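TonB-dependent siderophore receptor (Pseudomonas aeruginosa 39016, PDB 5NEC) probably takes up iron-loaded siderophores, and with them siderophore-drug conjugates, across the outer membrane with energy supplied through TonB. Local coordinates at residues V206-W211 and S236-D241; S242-A247 and N267-T272; T314-S319 and A714-Q719; E632-P637 and G667-T672; F660-V665 and P676-Y681. All coordinates share one frame; numbering follows the deposited sequence.

Overall arrangement
All five contacts lie in the barrel and loop part of the receptor, at the strand ends and loops that the fold of TonB-dependent receptors places on the extracellular side. Contact 1 lies at the open outer end of one barrel hairpin and contact 5 beside the loop of another; their centres are about 26 Å apart. Contacts 2 and 3 are close neighbours, with centres about 7 Å apart: Ile244 and Tyr246 of the one probably bond through their backbone to Ala717 and His715 of the other. Phe268 of contact 2 packs on Val206 and Asp241 of contact 1. Contacts 4 and 5, about 16 Å apart between centres, meet where Asn635 and Pro637 touch Val665.

Contact 1: residues V206-W211 and S236-D241; sequences VDVSRW and SDDTPD
Asp207 and Thr239 face each other at the open end of the antiparallel hairpin of barrel strands 206-219 and 225-238, where the second strand runs out into a long loop. The Asp207 carboxylate reaches across because its CG lies between the backbone N and the carbonyl carbon (chi1 71°). Its OD1 then takes two bonds from one residue: Thr239 OG1 at 2.8 Å, from 42° above the carboxylate plane, and Thr239 N at 3.1 Å, nearly in line with the C-O bond. Thr239 N is shared with Asp207 O. One step along, the Asp238 side chain slants across Val208, and its OD1 accepts from Ser209 N at 3.1 Å, a carboxylate oxygen thus serving a strand amide. Regular pairing follows, Asp237 N to Ser209 O. Val206 meets Asp241 at about a right angle, CG2 against CG at 3.6 Å, while Asp241 OD2 forms a salt bridge with Arg203. The Arg210 chain leads away to a salt bridge with Glu120 of the plug, leaving its CB 3.6 Å from Ser236 CB.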
# COMPACT_ATOMS: atom_id res chain seq x y z
N VAL A 206 18.71 6.73 -10.66
CA VAL A 206 17.32 6.64 -10.32
C VAL A 206 17.03 7.74 -9.31
O VAL A 206 17.84 7.99 -8.42
CB VAL A 206 17.00 5.26 -9.73
CG1 VAL A 206 15.59 5.20 -9.14
CG2 VAL A 206 17.18 4.20 -10.80
N ASP A 207 15.90 8.42 -9.47
CA ASP A 207 15.53 9.49 -8.57
C ASP A 207 14.04 9.79 -8.53
O ASP A 207 13.27 9.36 -9.39
CB ASP A 207 16.38 10.77 -8.81
CG ASP A 207 16.04 11.50 -10.12
OD1 ASP A 207 15.00 11.26 -10.80
OD2 ASP A 207 16.88 12.37 -10.46
N VAL A 208 13.65 10.53 -7.50
CA VAL A 208 12.26 10.86 -7.26
C VAL A 208 12.17 12.32 -6.92
O VAL A 208 13.09 12.92 -6.34
CB VAL A 208 11.63 9.99 -6.14
CG1 VAL A 208 11.65 8.51 -6.54
CG2 VAL A 208 12.31 10.20 -4.79
N SER A 209 11.05 12.89 -7.32
CA SER A 209 10.75 14.28 -7.09
C SER A 209 9.23 14.42 -6.98
O SER A 209 8.50 13.98 -7.85
CB SER A 209 11.29 15.11 -8.24
OG SER A 209 11.15 16.46 -7.94
N ARG A 210 8.76 14.99 -5.89
CA ARG A 210 7.33 15.20 -5.73
C ARG A 210 7.00 16.30 -4.74
O ARG A 210 7.82 16.68 -3.91
CB ARG A 210 6.62 13.90 -5.31
CG ARG A 210 7.09 13.31 -3.99
CD ARG A 210 6.44 11.95 -3.72
NE ARG A 210 6.91 11.33 -2.48
CZ ARG A 210 7.93 10.47 -2.37
NH1 ARG A 210 8.66 10.09 -3.43
NH2 ARG A 210 8.25 9.98 -1.16
N TRP A 211 5.79 16.80 -4.85
CA TRP A 211 5.30 17.79 -3.93
C TRP A 211 3.80 17.64 -3.79
O TRP A 211 3.13 17.12 -4.68
CB TRP A 211 5.72 19.20 -4.36
CG TRP A 211 5.20 19.57 -5.68
CD1 TRP A 211 5.79 19.35 -6.89
CD2 TRP A 211 3.95 20.22 -5.95
NE1 TRP A 211 4.99 19.82 -7.91
CE2 TRP A 211 3.85 20.36 -7.36
CE3 TRP A 211 2.91 20.69 -5.14
CZ2 TRP A 211 2.75 20.97 -7.98
CZ3 TRP A 211 1.81 21.30 -5.75
CH2 TRP A 211 1.73 21.42 -7.16
N SER A 236 4.23 14.22 -9.18
CA SER A 236 5.56 13.63 -9.13
C SER A 236 6.20 13.48 -10.48
O SER A 236 5.53 13.42 -11.48
CB SER A 236 5.54 12.31 -8.36
OG SER A 236 4.82 11.34 -9.03
N ASP A 237 7.53 13.44 -10.48
CA ASP A 237 8.33 13.46 -11.70
C ASP A 237 9.64 12.75 -11.38
O ASP A 237 10.55 13.33 -10.80
CB ASP A 237 8.57 14.91 -12.16
CG ASP A 237 9.39 14.99 -13.44
OD1 ASP A 237 9.22 14.15 -14.34
OD2 ASP A 237 10.21 15.90 -13.57
N ASP A 238 9.70 11.47 -11.73
CA ASP A 238 10.77 10.58 -11.32
C ASP A 238 11.56 10.11 -12.53
O ASP A 238 11.05 10.11 -13.65
CB ASP A 238 10.18 9.34 -10.60
CG ASP A 238 9.29 9.69 -9.38
OD1 ASP A 238 9.40 10.80 -8.82
OD2 ASP A 238 8.46 8.82 -9.00
N THR A 239 12.80 9.72 -12.29
CA THR A 239 13.56 8.88 -13.24
C THR A 239 13.39 7.41 -12.80
O THR A 239 13.96 7.01 -11.81
CB THR A 239 15.05 9.30 -13.28
OG1 THR A 239 15.13 10.72 -13.54
CG2 THR A 239 15.81 8.52 -14.38
N PRO A 240 12.58 6.63 -13.53
CA PRO A 240 12.17 5.29 -13.13
C PRO A 240 13.28 4.26 -13.23
O PRO A 240 14.03 4.23 -14.23
CB PRO A 240 11.10 4.92 -14.16
CG PRO A 240 11.44 5.70 -15.38
CD PRO A 240 12.09 6.97 -14.89
N ASP A 241 13.34 3.38 -12.23
CA ASP A 241 14.30 2.28 -12.21
C ASP A 241 14.01 1.23 -13.29
O ASP A 241 12.87 1.07 -13.73
CB ASP A 241 14.34 1.62 -10.82
CG ASP A 241 15.68 0.94 -10.53
OD1 ASP A 241 16.42 0.53 -11.46
OD2 ASP A 241 16.00 0.81 -9.35

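Contact 2: residues S242-A247 and N267-T272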
# COMPACT_ATOMS: atom_id res chain seq x y z
N SER A 242 15.06 0.54 -13.74
CA SER A 242 14.95 -0.55 -14.71
C SER A 242 14.77 -1.89 -14.00
O SER A 242 14.24 -2.84 -14.58
CB SER A 242 16.22 -0.62 -15.59
OG SER A 242 17.41 -0.86 -14.83
N GLY A 243 15.24 -1.97 -12.75
CA GLY A 243 15.44 -3.26 -12.10
C GLY A 243 16.58 -4.05 -12.74
O GLY A 243 17.34 -3.52 -13.55
N ILE A 244 16.65 -5.32 -12.37
CA ILE A 244 17.75 -6.22 -12.66
C ILE A 244 17.14 -7.44 -13.30
O ILE A 244 16.16 -7.99 -12.77
CB ILE A 244 18.47 -6.62 -11.36
CG1 ILE A 244 18.96 -5.39 -10.59
CG2 ILE A 244 19.64 -7.58 -11.63
CD1 ILE A 244 19.94 -4.51 -11.36
N PRO A 245 17.68 -7.87 -14.46
CA PRO A 245 17.10 -9.04 -15.12
C PRO A 245 17.31 -10.36 -14.35
O PRO A 245 18.30 -10.53 -13.62
CB PRO A 245 17.86 -9.10 -16.46
CG PRO A 245 19.14 -8.39 -16.21
CD PRO A 245 18.86 -7.35 -15.17
N TYR A 246 16.35 -11.27 -14.51
CA TYR A 246 16.52 -12.66 -14.12
C TYR A 246 17.61 -13.29 -14.99
O TYR A 246 17.68 -13.03 -16.20
CB TYR A 246 15.22 -13.47 -14.30
CG TYR A 246 14.10 -13.08 -13.38
CD1 TYR A 246 14.29 -13.04 -12.00
CD2 TYR A 246 12.84 -12.75 -13.88
CE1 TYR A 246 13.25 -12.66 -11.15
CE2 TYR A 246 11.80 -12.38 -13.03
CZ TYR A 246 12.01 -12.34 -11.67
OH TYR A 246 10.99 -11.98 -10.81
N ALA A 247 18.45 -14.11 -14.37
CA ALA A 247 19.34 -15.01 -15.13
C ALA A 247 18.45 -15.89 -15.99
O ALA A 247 17.28 -16.12 -15.63
CB ALA A 247 20.20 -15.85 -14.19
N ASN A 267 24.04 -0.91 -11.03
CA ASN A 267 23.69 -1.04 -12.45
C ASN A 267 22.24 -0.63 -12.74
O ASN A 267 21.29 -1.19 -12.18
CB ASN A 267 23.89 -2.48 -12.93
CG ASN A 267 25.34 -2.83 -13.23
OD1 ASN A 267 26.25 -2.14 -12.82
ND2 ASN A 267 25.53 -3.93 -13.95
N PHE A 268 22.11 0.32 -13.66
CA PHE A 268 20.85 0.80 -14.18
C PHE A 268 20.86 0.62 -15.71
O PHE A 268 21.74 1.14 -16.40
CB PHE A 268 20.70 2.28 -13.73
CG PHE A 268 19.54 3.01 -14.34
CD1 PHE A 268 18.26 2.49 -14.27
CD2 PHE A 268 19.73 4.22 -14.99
CE1 PHE A 268 17.18 3.15 -14.84
CE2 PHE A 268 18.66 4.89 -15.55
CZ PHE A 268 17.39 4.36 -15.47
N TYR A 269 19.89 -0.11 -16.23
CA TYR A 269 19.83 -0.41 -17.67
C TYR A 269 18.98 0.59 -18.48
O TYR A 269 18.90 0.48 -19.70
CB TYR A 269 19.36 -1.86 -17.89
CG TYR A 269 20.34 -2.81 -17.25
CD1 TYR A 269 21.57 -3.11 -17.87
CD2 TYR A 269 20.11 -3.31 -15.97
CE1 TYR A 269 22.50 -3.93 -17.26
CE2 TYR A 269 21.05 -4.14 -15.36
CZ TYR A 269 22.24 -4.44 -16.03
OH TYR A 269 23.15 -5.24 -15.43
N GLY A 270 18.37 1.56 -17.80
CA GLY A 270 17.56 2.57 -18.47
C GLY A 270 18.39 3.73 -19.00
O GLY A 270 19.62 3.70 -19.00
N LEU A 271 17.67 4.77 -19.43
CA LEU A 271 18.22 5.87 -20.19
C LEU A 271 17.75 7.19 -19.61
O LEU A 271 16.56 7.52 -19.67
CB LEU A 271 17.73 5.78 -21.62
CG LEU A 271 18.32 4.64 -22.43
CD1 LEU A 271 17.47 4.39 -23.69
CD2 LEU A 271 19.77 4.94 -22.78
N THR A 272 18.68 7.96 -19.07
CA THR A 272 18.37 9.29 -18.52
C THR A 272 17.83 10.26 -19.57
O THR A 272 17.04 11.12 -19.24
CB THR A 272 19.59 9.93 -17.82
OG1 THR A 272 20.73 9.88 -18.69
CG2 THR A 272 19.89 9.18 -16.56
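Ser242 and Tyr269 carry a contact that folds the long loop between barrel strands 225-238 and 276-291, on the extracellular side in this family, back on itself. The Ser242 hydroxyl does two jobs: OG accepts from Tyr269 N at 2.9 Å in a fairly straight bond (161°), and donates to Gly243 O at 3.0 Å, in the carbonyl plane and on a lone pair. With chi1 at 61°, OG sits over its own backbone, within reach of both partners. Tyr269 offers one edge of its ring to the other segment. Its CD2 is 3.7 Å from Gly243 O, which lies in the ring plane; CE2 touches Pro245 CD at 3.9 Å, the proline standing at about a right angle to the tyrosine, and Ile244 CD1 at 4.2 Å. The same Ile244 methyl rests 3.7 Å from Asn267 O. Phe268 turns its own edge to Ser242, CE1 lying 3.5 Å from the backbone N, while Gly270 N sits over the centre of one face of that ring. The polar ends of Tyr269 and Asn267 are held by another loop: Tyr269 OH bonds to Leu406 O, and Asn267 ND2 to Glu407 O. Ile244 pairs through its backbone with Ala717 of strand 716-719, and Pro316, at the end of strand 296-316, packs on both Pro245 and Tyr269.

Contact 3: residues T314-S319 and A714-Q719; sequences TQPDDS and AHYASQ
The His715 imidazole is sandwiched between Asp318 and Ala714. On one face the Asp318 carboxylate lies nearly parallel to the ring, planes 13° apart, CG 3.5 Å from CD2, and Asp318 CB stands over the centroid of that face at 3.8 Å in a CH-pi contact. The methyl of Ala714 sits over the opposite face. At the edge, Ser319 OG and His715 ND1 share a hydrogen bond of 2.7 Å, which helps set the rotation of the ring. The nearby carboxylate may favour a protonated imidazole, an effect that the Asp318 OD2 salt bridge with Arg331 would weaken. Asp318 OD1 receives Gln315 NE2 at 2.8 Å on its syn lone pair, while Gln315 OE1 bonds to Asn333. These residues join the outer end of barrel strand 296-316 to strand 716-719, part of a three-stranded sheet in the extracellular loops. Positive phi angles at Asp317, Asp318 and Ser319 curl the chain under the histidine. A water donates to Pro316 O and His715 O and accepts from Ser319 N. The extended Gln315 side chain crosses Tyr716 at about a right angle, NE2 3.8 Å from CE1, and Pro316 CD packs on Tyr716 CB at 3.9 Å.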
# COMPACT_ATOMS: atom_id res chain seq x y z
N THR A 314 12.47 1.44 -18.94
CA THR A 314 13.26 0.37 -19.56
C THR A 314 13.17 -0.92 -18.74
O THR A 314 13.21 -0.90 -17.52
CB THR A 314 14.72 0.80 -19.70
OG1 THR A 314 14.79 2.00 -20.48
CG2 THR A 314 15.58 -0.30 -20.34
N GLN A 315 13.04 -2.05 -19.43
CA GLN A 315 13.13 -3.38 -18.80
C GLN A 315 14.33 -4.12 -19.39
O GLN A 315 14.47 -4.19 -20.61
CB GLN A 315 11.87 -4.19 -19.04
CG GLN A 315 10.62 -3.43 -18.70
CD GLN A 315 9.36 -4.25 -18.78
OE1 GLN A 315 8.28 -3.72 -18.52
NE2 GLN A 315 9.46 -5.54 -19.14
N PRO A 316 15.18 -4.68 -18.52
CA PRO A 316 16.40 -5.30 -19.01
C PRO A 316 16.19 -6.66 -19.67
O PRO A 316 15.90 -7.64 -19.01
CB PRO A 316 17.25 -5.42 -17.74
CG PRO A 316 16.28 -5.52 -16.62
CD PRO A 316 14.99 -4.90 -17.08
N ASP A 317 16.27 -6.64 -21.01
CA ASP A 317 16.38 -7.81 -21.89
C ASP A 317 15.13 -8.61 -22.23
O ASP A 317 15.16 -9.39 -23.18
CB ASP A 317 17.49 -8.78 -21.42
CG ASP A 317 18.22 -9.45 -22.60
OD1 ASP A 317 18.45 -8.73 -23.60
OD2 ASP A 317 18.54 -10.67 -22.54
N ASP A 318 14.05 -8.41 -21.49
CA ASP A 318 12.82 -9.23 -21.60
C ASP A 318 13.00 -10.69 -22.07
O ASP A 318 12.33 -11.15 -23.00
CB ASP A 318 11.73 -8.48 -22.41
CG ASP A 318 10.93 -7.46 -21.55
OD1 ASP A 318 11.45 -6.92 -20.53
OD2 ASP A 318 9.76 -7.19 -21.92
N SER A 319 13.90 -11.40 -21.39
CA SER A 319 14.08 -12.86 -21.54
C SER A 319 14.48 -13.33 -22.94
O SER A 319 14.16 -14.43 -23.37
CB SER A 319 12.83 -13.60 -21.07
OG SER A 319 12.47 -13.16 -19.77
N ALA A 714 7.72 -12.07 -15.17
CA ALA A 714 8.69 -12.37 -16.18
C ALA A 714 9.79 -11.31 -16.18
O ALA A 714 9.61 -10.21 -15.67
CB ALA A 714 8.02 -12.45 -17.54
N HIS A 715 10.95 -11.70 -16.73
CA HIS A 715 11.96 -10.79 -17.21
C HIS A 715 12.90 -10.21 -16.16
O HIS A 715 14.12 -10.22 -16.38
CB HIS A 715 11.34 -9.66 -18.03
CG HIS A 715 10.39 -10.13 -19.09
ND1 HIS A 715 10.64 -11.24 -19.88
CD2 HIS A 715 9.19 -9.65 -19.49
CE1 HIS A 715 9.64 -11.41 -20.72
NE2 HIS A 715 8.74 -10.46 -20.51
N TYR A 716 12.37 -9.70 -15.05
CA TYR A 716 13.16 -8.92 -14.10
C TYR A 716 12.53 -8.76 -12.71
O TYR A 716 11.38 -9.12 -12.49
CB TYR A 716 13.48 -7.53 -14.68
CG TYR A 716 12.32 -6.56 -14.62
CD1 TYR A 716 11.22 -6.71 -15.46
CD2 TYR A 716 12.33 -5.49 -13.71
CE1 TYR A 716 10.15 -5.84 -15.40
CE2 TYR A 716 11.27 -4.61 -13.64
CZ TYR A 716 10.20 -4.78 -14.50
OH TYR A 716 9.16 -3.92 -14.44
N ALA A 717 13.33 -8.20 -11.80
CA ALA A 717 12.92 -7.88 -10.45
C ALA A 717 13.43 -6.50 -10.05
O ALA A 717 14.41 -5.98 -10.60
CB ALA A 717 13.50 -8.91 -9.49
N SER A 718 12.77 -5.93 -9.06
CA SER A 718 13.12 -4.62 -8.54
C SER A 718 14.07 -4.77 -7.38
O SER A 718 13.82 -5.56 -6.49
CB SER A 718 11.86 -3.88 -8.08
OG SER A 718 12.23 -2.70 -7.39
N GLN A 719 15.15 -4.01 -7.40
CA GLN A 719 16.15 -4.00 -6.33
C GLN A 719 15.83 -2.90 -5.33
O GLN A 719 15.54 -1.78 -5.71
CB GLN A 719 17.56 -3.81 -6.93
CG GLN A 719 18.70 -3.82 -5.91
CD GLN A 719 20.08 -3.77 -6.57
OE1 GLN A 719 20.42 -4.61 -7.41
NE2 GLN A 719 20.88 -2.78 -6.19
O HOH W 1 15.06 -10.17 -18.72

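Contact 4: residues E632-P637 and G667-T672; sequences EMPNTP and GDVGNT
Glu632, in the loop before barrel strand 639-650, is gripped by Asn671, which ends a type I beta turn (Asp668 to Asn671) in the loop between strands 653-666 and 674-688; both loops are extracellular, as the fold implies. The Asn671 amide binds both polar backbone atoms of Glu632: OD1 accepts from Glu632 N at 3.0 Å in a bent bond (136° at the hydrogen), and ND2 donates to Glu632 O at 3.0 Å in an almost straight one (174°), with the acceptor in the amide plane. The side chain thus pairs with the loop much as a strand backbone would. Asn671 ND2 also donates to Asp668 O at 3.0 Å, an oxygen that already takes the turn bond from Asn671 N. The Asp668 carboxylate holds the residue after the turn, OD2 accepting from Thr672 OG1 at 2.7 Å and OD1 from Thr672 N at 2.9 Å. Pro634 lays CB on Gly667 O at 3.5 Å, and its CD runs alongside Val669 CG1 at 4.1 Å. Asn635 pairs by its backbone with Tyr666 at the end of strand 653-666 and reaches the plug through Thr81; Val669 packs on Leu609 of strand 596-609.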
# COMPACT_ATOMS: atom_id res chain seq x y z
N GLU A 632 3.18 -22.84 -5.54
CA GLU A 632 2.90 -21.72 -4.64
C GLU A 632 2.37 -20.49 -5.39
O GLU A 632 2.63 -20.31 -6.57
CB GLU A 632 4.16 -21.32 -3.86
CG GLU A 632 4.61 -22.38 -2.86
CD GLU A 632 5.93 -22.06 -2.18
OE1 GLU A 632 6.13 -20.89 -1.81
OE2 GLU A 632 6.75 -22.99 -2.02
N MET A 633 1.62 -19.65 -4.68
CA MET A 633 1.08 -18.41 -5.26
C MET A 633 2.25 -17.45 -5.42
O MET A 633 3.13 -17.43 -4.55
CB MET A 633 0.06 -17.74 -4.33
CG MET A 633 -1.21 -18.54 -4.05
SD MET A 633 -2.37 -18.65 -5.39
CE MET A 633 -3.00 -16.97 -5.41
N PRO A 634 2.27 -16.66 -6.52
CA PRO A 634 3.32 -15.65 -6.63
C PRO A 634 3.17 -14.57 -5.56
O PRO A 634 2.10 -14.41 -5.00
CB PRO A 634 3.10 -15.06 -8.04
CG PRO A 634 1.67 -15.36 -8.36
CD PRO A 634 1.37 -16.66 -7.68
N ASN A 635 4.25 -13.86 -5.25
CA ASN A 635 4.20 -12.70 -4.35
C ASN A 635 3.64 -13.05 -2.97
O ASN A 635 2.94 -12.26 -2.35
CB ASN A 635 3.43 -11.56 -5.03
CG ASN A 635 3.98 -11.26 -6.42
OD1 ASN A 635 5.16 -10.86 -6.56
ND2 ASN A 635 3.17 -11.46 -7.46
N THR A 636 3.97 -14.24 -2.50
CA THR A 636 3.42 -14.80 -1.26
C THR A 636 4.55 -15.47 -0.49
O THR A 636 4.77 -16.65 -0.65
CB THR A 636 2.31 -15.83 -1.58
OG1 THR A 636 1.36 -15.24 -2.47
CG2 THR A 636 1.59 -16.28 -0.30
N PRO A 637 5.29 -14.72 0.33
CA PRO A 637 6.37 -15.34 1.10
C PRO A 637 5.79 -16.28 2.13
O PRO A 637 4.83 -15.95 2.81
CB PRO A 637 7.06 -14.16 1.78
CG PRO A 637 6.02 -13.09 1.85
CD PRO A 637 5.14 -13.29 0.65
N GLY A 667 7.78 -14.99 -8.68
CA GLY A 667 7.19 -14.01 -9.55
C GLY A 667 5.99 -14.52 -10.32
O GLY A 667 5.08 -13.75 -10.61
N ASP A 668 5.99 -15.80 -10.69
CA ASP A 668 4.95 -16.34 -11.59
C ASP A 668 4.21 -17.52 -10.99
O ASP A 668 4.75 -18.20 -10.11
CB ASP A 668 5.53 -16.71 -12.96
CG ASP A 668 6.65 -17.77 -12.89
OD1 ASP A 668 7.37 -17.83 -11.85
OD2 ASP A 668 6.84 -18.53 -13.87
N VAL A 669 2.98 -17.74 -11.44
CA VAL A 669 2.22 -18.96 -11.09
C VAL A 669 3.02 -20.23 -11.43
O VAL A 669 2.92 -21.21 -10.71
CB VAL A 669 0.81 -19.05 -11.76
CG1 VAL A 669 -0.10 -17.97 -11.22
CG2 VAL A 669 0.88 -18.98 -13.28
N GLY A 670 3.81 -20.19 -12.50
CA GLY A 670 4.65 -21.31 -12.90
C GLY A 670 5.85 -21.60 -12.00
O GLY A 670 6.48 -22.64 -12.14
N ASN A 671 6.19 -20.67 -11.10
CA ASN A 671 7.28 -20.82 -10.12
C ASN A 671 8.66 -21.02 -10.79
O ASN A 671 9.51 -21.73 -10.25
CB ASN A 671 7.01 -21.96 -9.11
CG ASN A 671 5.86 -21.68 -8.14
OD1 ASN A 671 5.72 -22.41 -7.16
ND2 ASN A 671 5.03 -20.68 -8.40
N THR A 672 8.87 -20.36 -11.94
CA THR A 672 10.13 -20.44 -12.71
C THR A 672 11.09 -19.29 -12.43
O THR A 672 12.27 -19.36 -12.82
CB THR A 672 9.87 -20.48 -14.24
OG1 THR A 672 9.34 -19.23 -14.70
CG2 THR A 672 8.90 -21.61 -14.60

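Contact 5: residues F660-V665 and P676-Y681; sequences FYVDKV and PDYWRY
Phe660 and Arg680, then Val662 and Tyr678, form hydrogen-bonded pairs of an antiparallel hairpin whose strands run 162° apart, 4.8 Å between axes, with Phe660 N to Arg680 O at 2.8 Å. Tyr661 and Trp679, the non-hydrogen-bonded pair between them, share one face of the sheet. Tyr661 CB stands over the six-membered ring of Trp679, 3.5 Å from its centroid, while the two aromatic planes meet obliquely at 45°, Tyr661 CD1 lying 3.4 Å from Trp679 NE1. With CG anti to the backbone N (chi1 174°), the tyrosine runs along the hairpin toward its loop, where OH donates to the anti lone pair of Asp677 OD2 at 2.9 Å. On the other face Val662 CB leans on Tyr678 CE1 at 3.6 Å. A water bridges Asp663 O and Pro676 O beyond the last pair. Strand 653-666 pairs on its far side with strand 639-650, Tyr661 with Phe641, while Tyr678 stacks on Tyr707 and Arg680 NE forms a salt bridge with Asp682 farther along strand 674-688.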
# COMPACT_ATOMS: atom_id res chain seq x y z
N PHE A 660 13.80 -7.27 9.94
CA PHE A 660 12.75 -7.70 9.02
C PHE A 660 13.26 -8.88 8.22
O PHE A 660 14.31 -8.79 7.61
CB PHE A 660 12.36 -6.54 8.09
CG PHE A 660 12.05 -5.26 8.82
CD1 PHE A 660 10.80 -5.04 9.37
CD2 PHE A 660 13.03 -4.29 8.99
CE1 PHE A 660 10.52 -3.87 10.05
CE2 PHE A 660 12.77 -3.12 9.68
CZ PHE A 660 11.51 -2.91 10.22
N TYR A 661 12.53 -9.99 8.25
CA TYR A 661 12.82 -11.14 7.39
C TYR A 661 11.69 -11.34 6.37
O TYR A 661 10.51 -11.23 6.70
CB TYR A 661 13.06 -12.40 8.23
CG TYR A 661 13.23 -13.65 7.39
CD1 TYR A 661 14.46 -13.96 6.81
CD2 TYR A 661 12.15 -14.51 7.15
CE1 TYR A 661 14.62 -15.09 6.04
CE2 TYR A 661 12.30 -15.64 6.37
CZ TYR A 661 13.54 -15.93 5.83
OH TYR A 661 13.70 -17.04 5.05
N VAL A 662 12.07 -11.60 5.12
CA VAL A 662 11.11 -12.03 4.09
C VAL A 662 11.72 -13.25 3.38
O VAL A 662 12.83 -13.18 2.91
CB VAL A 662 10.81 -10.91 3.05
CG1 VAL A 662 9.90 -11.42 1.95
CG2 VAL A 662 10.19 -9.70 3.72
N ASP A 663 10.95 -14.33 3.32
CA ASP A 663 11.33 -15.59 2.66
C ASP A 663 11.40 -15.37 1.15
O ASP A 663 11.01 -14.30 0.66
CB ASP A 663 10.27 -16.65 3.01
CG ASP A 663 10.76 -18.07 2.92
OD1 ASP A 663 11.72 -18.36 2.18
OD2 ASP A 663 10.12 -18.91 3.59
N LYS A 664 11.88 -16.35 0.39
CA LYS A 664 11.89 -16.23 -1.06
C LYS A 664 10.46 -15.98 -1.59
O LYS A 664 9.47 -16.31 -0.94
CB LYS A 664 12.53 -17.47 -1.71
CG LYS A 664 11.68 -18.73 -1.75
CD LYS A 664 12.37 -19.89 -2.48
CE LYS A 664 13.57 -20.42 -1.70
NZ LYS A 664 14.31 -21.44 -2.50
N VAL A 665 10.38 -15.32 -2.74
CA VAL A 665 9.10 -14.97 -3.33
C VAL A 665 9.16 -15.27 -4.83
O VAL A 665 10.06 -14.77 -5.52
CB VAL A 665 8.80 -13.48 -3.11
CG1 VAL A 665 7.61 -13.03 -3.95
CG2 VAL A 665 8.56 -13.18 -1.63
N PRO A 676 15.42 -14.14 -3.84
CA PRO A 676 15.78 -14.86 -2.63
C PRO A 676 15.31 -14.16 -1.34
O PRO A 676 15.01 -12.97 -1.35
CB PRO A 676 17.31 -14.90 -2.70
CG PRO A 676 17.67 -13.64 -3.40
CD PRO A 676 16.58 -13.42 -4.43
N ASP A 677 15.28 -14.93 -0.26
CA ASP A 677 15.00 -14.42 1.07
C ASP A 677 16.10 -13.48 1.55
O ASP A 677 17.21 -13.51 1.00
CB ASP A 677 14.79 -15.59 2.07
CG ASP A 677 16.07 -16.37 2.39
OD1 ASP A 677 16.98 -16.46 1.55
OD2 ASP A 677 16.16 -16.94 3.51
N TYR A 678 15.79 -12.66 2.56
CA TYR A 678 16.76 -11.71 3.12
C TYR A 678 16.37 -11.26 4.53
O TYR A 678 15.19 -11.32 4.91
CB TYR A 678 16.91 -10.47 2.23
CG TYR A 678 15.64 -9.64 2.18
CD1 TYR A 678 14.62 -9.96 1.29
CD2 TYR A 678 15.44 -8.56 3.05
CE1 TYR A 678 13.45 -9.22 1.25
CE2 TYR A 678 14.27 -7.83 3.02
CZ TYR A 678 13.28 -8.17 2.12
OH TYR A 678 12.12 -7.43 2.07
N TRP A 679 17.38 -10.80 5.25
CA TRP A 679 17.26 -10.12 6.53
C TRP A 679 17.64 -8.67 6.28
O TRP A 679 18.63 -8.40 5.61
CB TRP A 679 18.23 -10.73 7.56
CG TRP A 679 17.69 -11.93 8.23
CD1 TRP A 679 17.94 -13.24 7.92
CD2 TRP A 679 16.76 -11.94 9.33
NE1 TRP A 679 17.23 -14.07 8.77
CE2 TRP A 679 16.50 -13.30 9.64
CE3 TRP A 679 16.12 -10.94 10.08
CZ2 TRP A 679 15.63 -13.68 10.66
CZ3 TRP A 679 15.27 -11.32 11.10
CH2 TRP A 679 15.03 -12.68 11.38
N ARG A 680 16.86 -7.75 6.83
CA ARG A 680 17.21 -6.33 6.82
C ARG A 680 17.15 -5.81 8.24
O ARG A 680 16.23 -6.16 8.98
CB ARG A 680 16.24 -5.55 5.93
CG ARG A 680 16.32 -4.04 6.10
CD ARG A 680 15.26 -3.32 5.30
NE ARG A 680 15.18 -1.92 5.71
CZ ARG A 680 14.48 -0.96 5.10
NH1 ARG A 680 13.76 -1.20 4.01
NH2 ARG A 680 14.50 0.27 5.58
N TYR A 681 18.11 -4.96 8.61
CA TYR A 681 18.10 -4.33 9.93
C TYR A 681 18.11 -2.82 9.79
O TYR A 681 18.79 -2.30 8.91
CB TYR A 681 19.26 -4.83 10.80
CG TYR A 681 19.25 -6.33 11.03
CD1 TYR A 681 19.89 -7.19 10.14
CD2 TYR A 681 18.61 -6.90 12.15
CE1 TYR A 681 19.89 -8.57 10.33
CE2 TYR A 681 18.60 -8.27 12.35
CZ TYR A 681 19.25 -9.10 11.42
OH TYR A 681 19.27 -10.48 11.58
O HOH W 2 12.07 -12.44 -0.65